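Local coordinates for protein putative tryptophan halogenase (Xanthomonas campestris pv. campestris, PDB 6Y1W) that is a flavin-dependent halogenase, probably using reduced FAD to halogenate an aromatic substrate, crystallised here without its flavin cofactor, at residues R488-H492 / A493-R497; Q367-P371 / V372-E376. All coordinates share one frame; numbering follows the deposited sequence.

Contact 1. Residues R488-H492 / A493-R497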
# COMPACT_ATOMS: atom_id res chain seq x y z
N ARG A 488 -19.55 -26.96 -7.61
CA ARG A 488 -20.74 -26.13 -7.78
C ARG A 488 -20.64 -25.18 -8.97
O ARG A 488 -21.62 -24.49 -9.27
CB ARG A 488 -21.01 -25.31 -6.53
CG ARG A 488 -21.20 -26.13 -5.28
CD ARG A 488 -21.03 -25.26 -4.04
NE ARG A 488 -21.48 -23.89 -4.28
CZ ARG A 488 -21.10 -22.84 -3.57
NH1 ARG A 488 -21.58 -21.63 -3.87
NH2 ARG A 488 -20.23 -22.98 -2.58
N LEU A 489 -19.51 -25.15 -9.65
CA LEU A 489 -19.36 -24.22 -10.78
C LEU A 489 -19.68 -24.93 -12.09
O LEU A 489 -19.26 -26.07 -12.29
CB LEU A 489 -17.93 -23.66 -10.82
CG LEU A 489 -17.46 -22.95 -9.55
CD1 LEU A 489 -16.00 -22.60 -9.81
CD2 LEU A 489 -18.28 -21.72 -9.29
N PRO A 490 -20.44 -24.32 -13.01
CA PRO A 490 -20.78 -25.00 -14.28
C PRO A 490 -19.65 -24.92 -15.28
O PRO A 490 -18.74 -24.08 -15.13
CB PRO A 490 -21.99 -24.21 -14.79
CG PRO A 490 -21.71 -22.80 -14.30
CD PRO A 490 -21.07 -22.99 -12.92
N PRO A 491 -19.71 -25.72 -16.34
CA PRO A 491 -18.80 -25.52 -17.48
C PRO A 491 -18.88 -24.09 -18.01
O PRO A 491 -19.96 -23.49 -18.06
CB PRO A 491 -19.29 -26.54 -18.52
CG PRO A 491 -20.06 -27.57 -17.70
CD PRO A 491 -20.67 -26.82 -16.57
N HIS A 492 -17.71 -23.54 -18.38
CA HIS A 492 -17.60 -22.16 -18.86
C HIS A 492 -18.64 -21.85 -19.94
O HIS A 492 -19.28 -20.79 -19.93
CB HIS A 492 -16.19 -21.96 -19.42
CG HIS A 492 -15.81 -20.53 -19.70
ND1 HIS A 492 -14.68 -20.22 -20.43
CD2 HIS A 492 -16.34 -19.35 -19.31
CE1 HIS A 492 -14.57 -18.90 -20.52
NE2 HIS A 492 -15.55 -18.35 -19.83
N ALA A 493 -18.75 -22.74 -20.91
CA ALA A 493 -19.63 -22.51 -22.05
C ALA A 493 -21.08 -22.43 -21.61
O ALA A 493 -21.85 -21.62 -22.14
CB ALA A 493 -19.47 -23.63 -23.08
N GLU A 494 -21.47 -23.25 -20.63
CA GLU A 494 -22.85 -23.18 -20.14
C GLU A 494 -23.11 -21.86 -19.44
O GLU A 494 -24.17 -21.24 -19.62
CB GLU A 494 -23.13 -24.35 -19.20
CG GLU A 494 -23.47 -25.61 -19.97
CD GLU A 494 -23.51 -26.84 -19.09
OE1 GLU A 494 -23.20 -27.94 -19.61
OE2 GLU A 494 -23.88 -26.69 -17.90
N PHE A 495 -22.14 -21.38 -18.66
CA PHE A 495 -22.33 -20.10 -18.00
C PHE A 495 -22.41 -18.96 -19.02
O PHE A 495 -23.28 -18.10 -18.91
CB PHE A 495 -21.21 -19.86 -16.98
CG PHE A 495 -21.51 -18.70 -16.10
CD1 PHE A 495 -22.44 -18.81 -15.06
CD2 PHE A 495 -20.94 -17.46 -16.35
CE1 PHE A 495 -22.77 -17.70 -14.27
CE2 PHE A 495 -21.26 -16.36 -15.58
CZ PHE A 495 -22.18 -16.47 -14.53
N LEU A 496 -21.52 -18.96 -20.02
CA LEU A 496 -21.56 -17.91 -21.04
C LEU A 496 -22.92 -17.88 -21.76
O LEU A 496 -23.49 -16.81 -21.98
CB LEU A 496 -20.45 -18.13 -22.06
CG LEU A 496 -19.01 -18.02 -21.50
CD1 LEU A 496 -18.04 -18.56 -22.53
CD2 LEU A 496 -18.72 -16.51 -21.24
N ARG A 497 -23.40 -19.05 -22.16
CA ARG A 497 -24.66 -19.11 -22.89
C ARG A 497 -25.80 -18.49 -22.09
O ARG A 497 -26.71 -17.88 -22.67
CB ARG A 497 -24.99 -20.55 -23.21
CG ARG A 497 -24.44 -21.00 -24.55
CD ARG A 497 -25.09 -22.31 -24.99
NE ARG A 497 -24.57 -23.45 -24.25
CZ ARG A 497 -23.46 -24.11 -24.57
NH1 ARG A 497 -22.76 -23.73 -25.63
NH2 ARG A 497 -23.06 -25.15 -23.84

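Contact 2. Residues Q367-P371 / V372-E376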
# COMPACT_ATOMS: atom_id res chain seq x y z
N GLN A 367 -8.03 21.52 -11.82
CA GLN A 367 -8.65 22.81 -12.11
C GLN A 367 -7.70 23.66 -12.94
O GLN A 367 -8.09 24.25 -13.96
CB GLN A 367 -9.00 23.56 -10.82
CG GLN A 367 -9.91 22.85 -9.90
CD GLN A 367 -11.37 23.12 -10.18
OE1 GLN A 367 -11.75 23.67 -11.26
NE2 GLN A 367 -12.22 22.73 -9.23
N VAL A 368 -6.47 23.79 -12.47
CA VAL A 368 -5.37 24.40 -13.22
C VAL A 368 -4.23 23.40 -13.17
O VAL A 368 -4.15 22.61 -12.22
CB VAL A 368 -4.92 25.77 -12.65
CG1 VAL A 368 -6.08 26.79 -12.64
CG2 VAL A 368 -4.29 25.61 -11.24
N ILE A 369 -3.42 23.37 -14.21
CA ILE A 369 -2.29 22.43 -14.25
C ILE A 369 -1.16 23.03 -13.43
O ILE A 369 -0.84 24.21 -13.57
CB ILE A 369 -1.88 22.14 -15.70
CG1 ILE A 369 -3.02 21.41 -16.41
CG2 ILE A 369 -0.63 21.23 -15.74
CD1 ILE A 369 -2.91 21.40 -17.92
N ASP A 370 -0.59 22.23 -12.54
CA ASP A 370 0.48 22.70 -11.64
C ASP A 370 1.61 21.69 -11.58
O ASP A 370 1.35 20.48 -11.54
CB ASP A 370 -0.05 22.92 -10.23
CG ASP A 370 0.95 23.65 -9.36
OD1 ASP A 370 0.94 24.91 -9.42
OD2 ASP A 370 1.76 22.99 -8.65
N PRO A 371 2.86 22.14 -11.52
CA PRO A 371 3.99 21.19 -11.41
C PRO A 371 3.90 20.21 -10.26
O PRO A 371 4.43 19.10 -10.41
CB PRO A 371 5.21 22.11 -11.24
CG PRO A 371 4.83 23.36 -11.91
CD PRO A 371 3.33 23.52 -11.74
N VAL A 372 3.34 20.55 -9.10
CA VAL A 372 3.37 19.58 -8.01
C VAL A 372 2.45 18.40 -8.33
O VAL A 372 2.75 17.26 -7.96
CB VAL A 372 3.03 20.21 -6.63
CG1 VAL A 372 1.57 20.60 -6.50
CG2 VAL A 372 3.37 19.21 -5.51
N ASP A 373 1.31 18.67 -8.99
CA ASP A 373 0.43 17.59 -9.42
C ASP A 373 1.09 16.73 -10.49
O ASP A 373 0.99 15.49 -10.46
CB ASP A 373 -0.89 18.15 -9.96
CG ASP A 373 -1.78 18.75 -8.87
OD1 ASP A 373 -1.49 18.63 -7.66
OD2 ASP A 373 -2.81 19.33 -9.24
N ILE A 374 1.75 17.36 -11.46
CA ILE A 374 2.44 16.63 -12.52
C ILE A 374 3.51 15.73 -11.90
O ILE A 374 3.66 14.55 -12.27
CB ILE A 374 3.04 17.62 -13.53
CG1 ILE A 374 1.94 18.41 -14.29
CG2 ILE A 374 4.02 16.91 -14.54
CD1 ILE A 374 2.47 19.57 -15.11
N ALA A 375 4.27 16.28 -10.95
CA ALA A 375 5.36 15.51 -10.34
C ALA A 375 4.84 14.30 -9.58
O ALA A 375 5.45 13.22 -9.64
CB ALA A 375 6.16 16.43 -9.40
N GLU A 376 3.75 14.45 -8.83
CA GLU A 376 3.18 13.34 -8.10
C GLU A 376 2.67 12.27 -9.07
O GLU A 376 2.92 11.07 -8.87
CB GLU A 376 2.06 13.84 -7.20
CG GLU A 376 1.20 12.77 -6.49
CD GLU A 376 1.93 12.00 -5.41
OE1 GLU A 376 2.90 12.52 -4.84
OE2 GLU A 376 1.51 10.85 -5.12
O HOH W 1 -3.54 22.08 -9.57

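Contact 1. Residues R488-H492 / A493-R497
Two first torsions bring His492 and Leu496, one helical turn apart, into contact. The imidazole of His492 lies opposite the backbone N (chi1 -168°). In Leu496 CG lies opposite the carbonyl carbon (chi1 -64°), which turns the isobutyl group back along the helix. Leu496 CD1 then sits over one face of the imidazole, 3.8 Å from the ring centroid of His492. It is displaced toward the rim, and the contact is a CH-pi interaction. The ring is gripped at both nitrogens, which fixes its rotation. ND1 of His492 is bonded to the backbone carbonyl O of Pro260, and NE2 to the backbone N of Phe88, on strand 87-89.

Pro491 is the N-cap residue. The amide of Phe495 donates to Pro491 O at 3.1 Å, and the amide of Leu496 donates to His492 O at 2.9 Å. Both bonds are close to straight. The extended chain of Glu494 brings its carboxylate back to the Pro491 ring, with OE2 of Glu494 3.5 Å from CD of Pro491. This is a van der Waals contact. Pro490 makes an apolar contact of its own, its CG lying 4.0 Å from CB of Phe495. CD1 of the Phe495 ring also comes close to Pro490 CG, while the end of the ring leads on to His153 and Tyr499.

The whole is the first turn of helix 492-499, entered through a Pro-Pro pair. His492 is buried, and its side chain is about 7 Å from that of Lys89, the predicted active-site lysine of this flavin-dependent halogenase. The turn thus packs against the strand that carries that lysine.

Contact 2. Residues Q367-P371 / V372-E376
Asp370 is the N-cap of helix 371-397, and its carbonyl O accepts from the amide of Ile374 at 3.1 Å, while Pro371 O takes the amide of Ala375. Asp370 OD2 closes the end by accepting from Val372 N at 2.9 Å. That bond is nearly straight (168°) and reaches the anti side of the carboxylate, 29° out of its plane. The same OD2 touches CG1 of Val372 at 3.2 Å. The valine torsion (chi1 71°) sets this methyl between its own backbone N and carbonyl carbon.

Next to the cap in sequence, CG2 of Ile369 packs on CD1 of Ile374 at 3.6 Å. Both isoleucines also rest on Trp329. A water bridges Val368 O and Asp373 OD2, at 2.8 Å and 2.9 Å respectively. Asp373 OD2 also forms a salt bridge with Arg431 of the second subunit, and its OD1 bonds to Ser429 of that subunit.

The cap carboxylate gives an acceptor to an amide of the first turn, and its negative charge probably interacts favourably with the positive end of the helix dipole. Asp373, also in the first turn, directs its charge to the subunit interface.

In the fold
From the N terminus, contact 2 comes first. It closes the loop that follows helix 350-363 and starts the long helix 371-397. The chain then runs through helices 405-412, 417-429, 442-451 and 468-486 before contact 1 turns the loop after 468-486 into helix 492-499, close to the modelled C terminus. The two are in series, neither nested nor crossed. The centres of contact 1 and contact 2 lie about 48 Å apart, on opposite sides of the chain's centre. The nearest atoms of contact 1 and contact 2 are about 36 Å apart. Contact 2 joins strand 329-330 to the second subunit. Contact 1 ties the C-terminal helix to strand 87-89, within its own chain.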